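Local coordinates for hypothetical protein (Staphylococcus aureus subsp. aureus, PDB 1QYI) that is of unknown function but belongs to the HAD-hydrolase-like family, which is consistent with hydrolase activity, possibly on a phosphorylated substrate, at residues C18-A23 against D51-R56; I59-K64 against L128-P133. One frame throughout, in Å; residues are numbered along the deposited sequence.

Contact 1 (C18-A23 against D51-R56)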
# COMPACT_ATOMS: atom_id res chain seq x y z
N CYS A 18 2.62 -1.77 -5.66
CA CYS A 18 2.85 -2.18 -4.28
C CYS A 18 3.00 -3.69 -4.25
O CYS A 18 3.96 -4.22 -3.69
CB CYS A 18 1.70 -1.74 -3.37
SG CYS A 18 1.69 0.03 -2.94
N PHE A 19 2.04 -4.39 -4.87
CA PHE A 19 2.07 -5.85 -4.91
C PHE A 19 3.33 -6.32 -5.66
O PHE A 19 3.88 -7.38 -5.35
CB PHE A 19 0.80 -6.37 -5.59
CG PHE A 19 -0.47 -5.74 -5.06
CD1 PHE A 19 -0.69 -5.64 -3.68
CD2 PHE A 19 -1.44 -5.27 -5.93
CE1 PHE A 19 -1.86 -5.07 -3.19
CE2 PHE A 19 -2.62 -4.69 -5.45
CZ PHE A 19 -2.83 -4.59 -4.07
N ASP A 20 3.76 -5.53 -6.65
CA ASP A 20 4.96 -5.83 -7.42
C ASP A 20 6.15 -5.77 -6.46
O ASP A 20 6.85 -6.75 -6.26
CB ASP A 20 5.18 -4.78 -8.51
CG ASP A 20 4.45 -5.09 -9.79
OD1 ASP A 20 3.55 -5.97 -9.81
OD2 ASP A 20 4.79 -4.43 -10.80
N VAL A 21 6.37 -4.60 -5.87
CA VAL A 21 7.49 -4.44 -4.95
C VAL A 21 7.39 -5.52 -3.87
O VAL A 21 8.39 -6.14 -3.51
CB VAL A 21 7.53 -3.05 -4.31
CG1 VAL A 21 8.69 -2.96 -3.33
CG2 VAL A 21 7.68 -2.00 -5.40
N SER A 22 6.18 -5.76 -3.36
CA SER A 22 6.01 -6.79 -2.35
C SER A 22 6.59 -8.12 -2.86
O SER A 22 7.32 -8.82 -2.13
CB SER A 22 4.54 -6.94 -1.99
OG SER A 22 4.34 -8.04 -1.10
N ALA A 23 6.29 -8.47 -4.12
CA ALA A 23 6.81 -9.71 -4.73
C ALA A 23 8.33 -9.67 -4.85
O ALA A 23 9.01 -10.62 -4.48
CB ALA A 23 6.18 -9.93 -6.10
N ASP A 51 9.85 -9.00 -16.27
CA ASP A 51 10.56 -9.78 -15.24
C ASP A 51 9.76 -9.70 -13.94
O ASP A 51 9.39 -10.72 -13.35
CB ASP A 51 11.97 -9.24 -14.95
CG ASP A 51 12.85 -9.09 -16.19
OD1 ASP A 51 12.92 -10.01 -17.04
OD2 ASP A 51 13.49 -8.03 -16.30
N ILE A 52 9.51 -8.47 -13.51
CA ILE A 52 8.77 -8.18 -12.29
C ILE A 52 7.43 -8.90 -12.30
O ILE A 52 6.99 -9.42 -11.28
CB ILE A 52 8.49 -6.67 -12.15
CG1 ILE A 52 9.81 -5.89 -12.14
CG2 ILE A 52 7.72 -6.39 -10.87
CD1 ILE A 52 9.62 -4.38 -12.25
N GLN A 53 6.79 -8.93 -13.46
CA GLN A 53 5.50 -9.57 -13.57
C GLN A 53 5.65 -11.07 -13.41
O GLN A 53 4.82 -11.73 -12.78
CB GLN A 53 4.86 -9.23 -14.92
CG GLN A 53 3.50 -8.57 -14.81
CD GLN A 53 3.45 -7.40 -13.81
OE1 GLN A 53 4.20 -6.43 -13.92
NE2 GLN A 53 2.56 -7.52 -12.82
N ASP A 54 6.71 -11.61 -13.98
CA ASP A 54 6.93 -13.03 -13.86
C ASP A 54 7.19 -13.38 -12.40
O ASP A 54 6.63 -14.33 -11.86
CB ASP A 54 8.13 -13.45 -14.70
CG ASP A 54 8.44 -14.92 -14.55
OD1 ASP A 54 7.60 -15.75 -14.98
OD2 ASP A 54 9.50 -15.24 -13.98
N ILE A 55 8.06 -12.61 -11.78
CA ILE A 55 8.42 -12.82 -10.38
C ILE A 55 7.16 -12.83 -9.51
O ILE A 55 6.93 -13.78 -8.75
CB ILE A 55 9.42 -11.71 -9.94
CG1 ILE A 55 10.74 -11.93 -10.71
CG2 ILE A 55 9.61 -11.72 -8.43
CD1 ILE A 55 11.66 -10.74 -10.79
N ARG A 56 6.36 -11.78 -9.65
CA ARG A 56 5.11 -11.63 -8.91
C ARG A 56 4.21 -12.84 -9.13
O ARG A 56 3.58 -13.36 -8.20
CB ARG A 56 4.37 -10.39 -9.39
CG ARG A 56 3.00 -10.23 -8.78
CD ARG A 56 2.32 -8.95 -9.24
NE ARG A 56 0.92 -8.97 -8.87
CZ ARG A 56 0.12 -7.91 -8.88
NH1 ARG A 56 0.59 -6.73 -9.26
NH2 ARG A 56 -1.14 -8.05 -8.51
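F19 and D20 meet the flat guanidinium of R56 in two different ways. F19 CB lies over one face, 3.6 Å above the plane and over its centre. D20 OD1 lies at the edge, close to the plane. The F19 ring is turned steeply against the guanidinium, and R56 NH2 approaches it obliquely, 3.8 Å from F19 CD2. The two side chains run side by side and point the same way.

The edge contact is a salt bridge. R56 NH1 donates to D20 OD1 over 3.1 Å, nearly straight at 165°. The oxygen is met on its anti side, somewhat out of the carboxylate plane, and the two flat groups are almost perpendicular. R56 reaches this point with CG anti to its backbone N (chi1 174°) and a chain extended from CG to NE. E16 pairs with R56 NH1 and R17 with D20 OD2; D63 meets R56 NH2, though modelled too close to be reliable. This network around the buried D20 and R56 would be expected to keep both ionised.

Van der Waals contacts complete the interface. I52 CG2 packs against the D20 carboxylate, 3.7 Å from D20 CG. The methyl of A23 sits against the root of R56, with A23 CB 3.5 Å from R56 CA. This small residue lets the backbones come close.

The segments belong to helices 16-31 and 49-60, whose local axes pass 8.9 Å apart at a crossing angle of 73°. L66 of helix 64-71 touches both F19 and R56. Both helices lie in the largely helical insertion between strands 3-6 and 233-237 of the parallel sheet. An insertion after the first core strand is consistent with a C1-type cap on a HAD-like Rossmannoid core.

Contact 2 (I59-K64 against L128-P133); sequences IFQKDK and LNEQLP
Q61 and E130 set their side chains across each other at about a right angle. The amide end of Q61 passes close to the base of E130, with a tight approach of 3.1 Å from Q61 NE2 to E130 CG. The amide and carboxylate planes are moderately inclined. E130 CG stands between the backbone N and the carbonyl carbon (chi1 39°), and the chain bends again at chi2. The carboxylate leads away from Q61 to a salt bridge with R58 NH2. The same R58 accepts a hydrogen bond from Q61 NE2 at its backbone O. R58 therefore holds the polar ends of both side chains.

The end of the Q131 side chain meets the amide end of Q61, with Q131 CD 3.5 Å from Q61 OE1. These two side chains also cross at about a right angle, and their amide planes are 79° apart. The aliphatic part of Q61 presses closely on the opposite backbone, with Q61 CG 3.1 Å from E130 O.

One water joins the two backbones. It donates to I59 O and to E130 O, each at 2.6 Å from the water oxygen. I59 O and E130 O are 4.0 Å apart, and the water gives each a donor.

The backbone turns sharply at Q61, which has positive phi (56°) and is the first residue to leave the helical conformation. A type I' turn follows from Q61 to K64, with K64 N bonded to Q61 O at 3.1 Å. It leads from helix 49-60 into helix 64-71.

The loop 128-133 thus lies against the C-terminal end of helix 49-60, just ahead of helix 134-137. L132 and P133 pack on helix 77-93. L128 and I59 touch helix 16-31, as does F60, which also packs on helix 64-71 with P133.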
# COMPACT_ATOMS: atom_id res chain seq x y z
N ILE A 59 5.87 -15.89 -7.18
CA ILE A 59 5.75 -15.72 -5.74
C ILE A 59 4.31 -15.87 -5.24
O ILE A 59 4.03 -16.69 -4.37
CB ILE A 59 6.31 -14.33 -5.28
CG1 ILE A 59 7.77 -14.18 -5.71
CG2 ILE A 59 6.21 -14.20 -3.76
CD1 ILE A 59 8.69 -15.27 -5.16
N PHE A 60 3.38 -15.09 -5.81
CA PHE A 60 1.99 -15.14 -5.39
C PHE A 60 1.06 -16.15 -6.10
O PHE A 60 -0.12 -16.25 -5.76
CB PHE A 60 1.36 -13.74 -5.48
CG PHE A 60 2.00 -12.73 -4.58
CD1 PHE A 60 2.17 -12.98 -3.23
CD2 PHE A 60 2.43 -11.50 -5.09
CE1 PHE A 60 2.75 -12.04 -2.38
CE2 PHE A 60 3.02 -10.54 -4.26
CZ PHE A 60 3.18 -10.81 -2.90
N GLN A 61 1.60 -16.88 -7.08
CA GLN A 61 0.83 -17.87 -7.82
C GLN A 61 -0.43 -17.29 -8.47
O GLN A 61 -1.56 -17.62 -8.09
CB GLN A 61 0.45 -19.02 -6.90
CG GLN A 61 1.64 -19.72 -6.28
CD GLN A 61 2.37 -20.62 -7.26
OE1 GLN A 61 1.90 -21.70 -7.59
NE2 GLN A 61 3.52 -20.16 -7.73
N LYS A 62 -0.22 -16.42 -9.45
CA LYS A 62 -1.32 -15.78 -10.14
C LYS A 62 -2.12 -14.91 -9.19
O LYS A 62 -3.31 -14.67 -9.39
CB LYS A 62 -2.26 -16.81 -10.78
CG LYS A 62 -1.79 -17.37 -12.13
CD LYS A 62 -1.63 -16.26 -13.18
CE LYS A 62 -1.17 -16.82 -14.52
NZ LYS A 62 -1.03 -15.77 -15.57
N ASP A 63 -1.46 -14.44 -8.14
CA ASP A 63 -2.11 -13.57 -7.16
C ASP A 63 -3.09 -14.29 -6.24
O ASP A 63 -3.82 -13.65 -5.47
CB ASP A 63 -2.80 -12.42 -7.88
CG ASP A 63 -1.83 -11.33 -8.28
OD1 ASP A 63 -0.60 -11.62 -8.35
OD2 ASP A 63 -2.28 -10.19 -8.54
N LYS A 64 -3.11 -15.61 -6.32
CA LYS A 64 -3.98 -16.41 -5.47
C LYS A 64 -3.61 -16.18 -4.01
O LYS A 64 -4.48 -15.96 -3.17
CB LYS A 64 -3.88 -17.89 -5.87
CG LYS A 64 -4.61 -18.21 -7.19
CD LYS A 64 -4.69 -19.71 -7.52
CE LYS A 64 -3.32 -20.33 -7.79
NZ LYS A 64 -3.43 -21.74 -8.27
N LEU A 128 12.04 -24.53 -4.21
CA LEU A 128 11.15 -23.49 -3.70
C LEU A 128 9.75 -23.85 -3.20
O LEU A 128 9.39 -23.52 -2.06
CB LEU A 128 11.04 -22.37 -4.72
CG LEU A 128 10.45 -21.07 -4.20
CD1 LEU A 128 11.06 -20.66 -2.86
CD2 LEU A 128 10.72 -20.01 -5.25
N ASN A 129 8.96 -24.52 -4.04
CA ASN A 129 7.59 -24.89 -3.70
C ASN A 129 6.78 -23.63 -3.34
O ASN A 129 6.34 -23.46 -2.20
CB ASN A 129 7.57 -25.88 -2.53
CG ASN A 129 6.15 -26.33 -2.15
OD1 ASN A 129 5.96 -27.03 -1.17
ND2 ASN A 129 5.17 -25.91 -2.94
N GLU A 130 6.58 -22.77 -4.34
CA GLU A 130 5.87 -21.51 -4.15
C GLU A 130 4.37 -21.64 -3.93
O GLU A 130 3.62 -20.68 -4.09
CB GLU A 130 6.15 -20.56 -5.33
CG GLU A 130 6.23 -21.21 -6.71
CD GLU A 130 7.43 -22.13 -6.88
OE1 GLU A 130 8.58 -21.63 -6.94
OE2 GLU A 130 7.23 -23.36 -6.95
N GLN A 131 3.94 -22.82 -3.53
CA GLN A 131 2.52 -23.04 -3.28
C GLN A 131 2.32 -23.19 -1.76
O GLN A 131 1.21 -23.05 -1.24
CB GLN A 131 2.06 -24.30 -4.00
CG GLN A 131 0.55 -24.40 -4.21
CD GLN A 131 0.07 -23.76 -5.50
OE1 GLN A 131 0.03 -22.54 -5.65
NE2 GLN A 131 -0.29 -24.60 -6.46
N LEU A 132 3.42 -23.46 -1.05
CA LEU A 132 3.38 -23.65 0.39
C LEU A 132 2.62 -22.57 1.17
O LEU A 132 1.72 -22.89 1.96
CB LEU A 132 4.81 -23.76 0.95
CG LEU A 132 4.88 -24.13 2.43
CD1 LEU A 132 4.25 -25.49 2.65
CD2 LEU A 132 6.33 -24.14 2.89
N PRO A 133 2.96 -21.28 0.96
CA PRO A 133 2.25 -20.22 1.69
C PRO A 133 0.73 -20.29 1.52
O PRO A 133 -0.02 -20.08 2.48
CB PRO A 133 2.86 -18.93 1.12
CG PRO A 133 3.35 -19.34 -0.24
CD PRO A 133 3.92 -20.71 -0.01
O HOH W 1 4.87 -18.65 -2.96

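In the fold
The two contacts follow each other along helix 49-60, and their centres are 12 Å apart. Contact 1 uses the middle of that helix. Contact 2 uses its end and the turn beyond. A salt bridge joins them, from R56 NH2 to D63 OD2, although the modelled length is doubtful. The F60 ring makes a second link: its CE2 atom is 3.7 Å from A23 CB, and its CZ atom is 3.5 Å from S22 OG. Contact 1 is buried, and contact 2 lies nearer the surface. Both belong to the helical insertion. In HAD relatives the catalytic residues sit on the sheet-containing core, and no ligand marks a site at either contact.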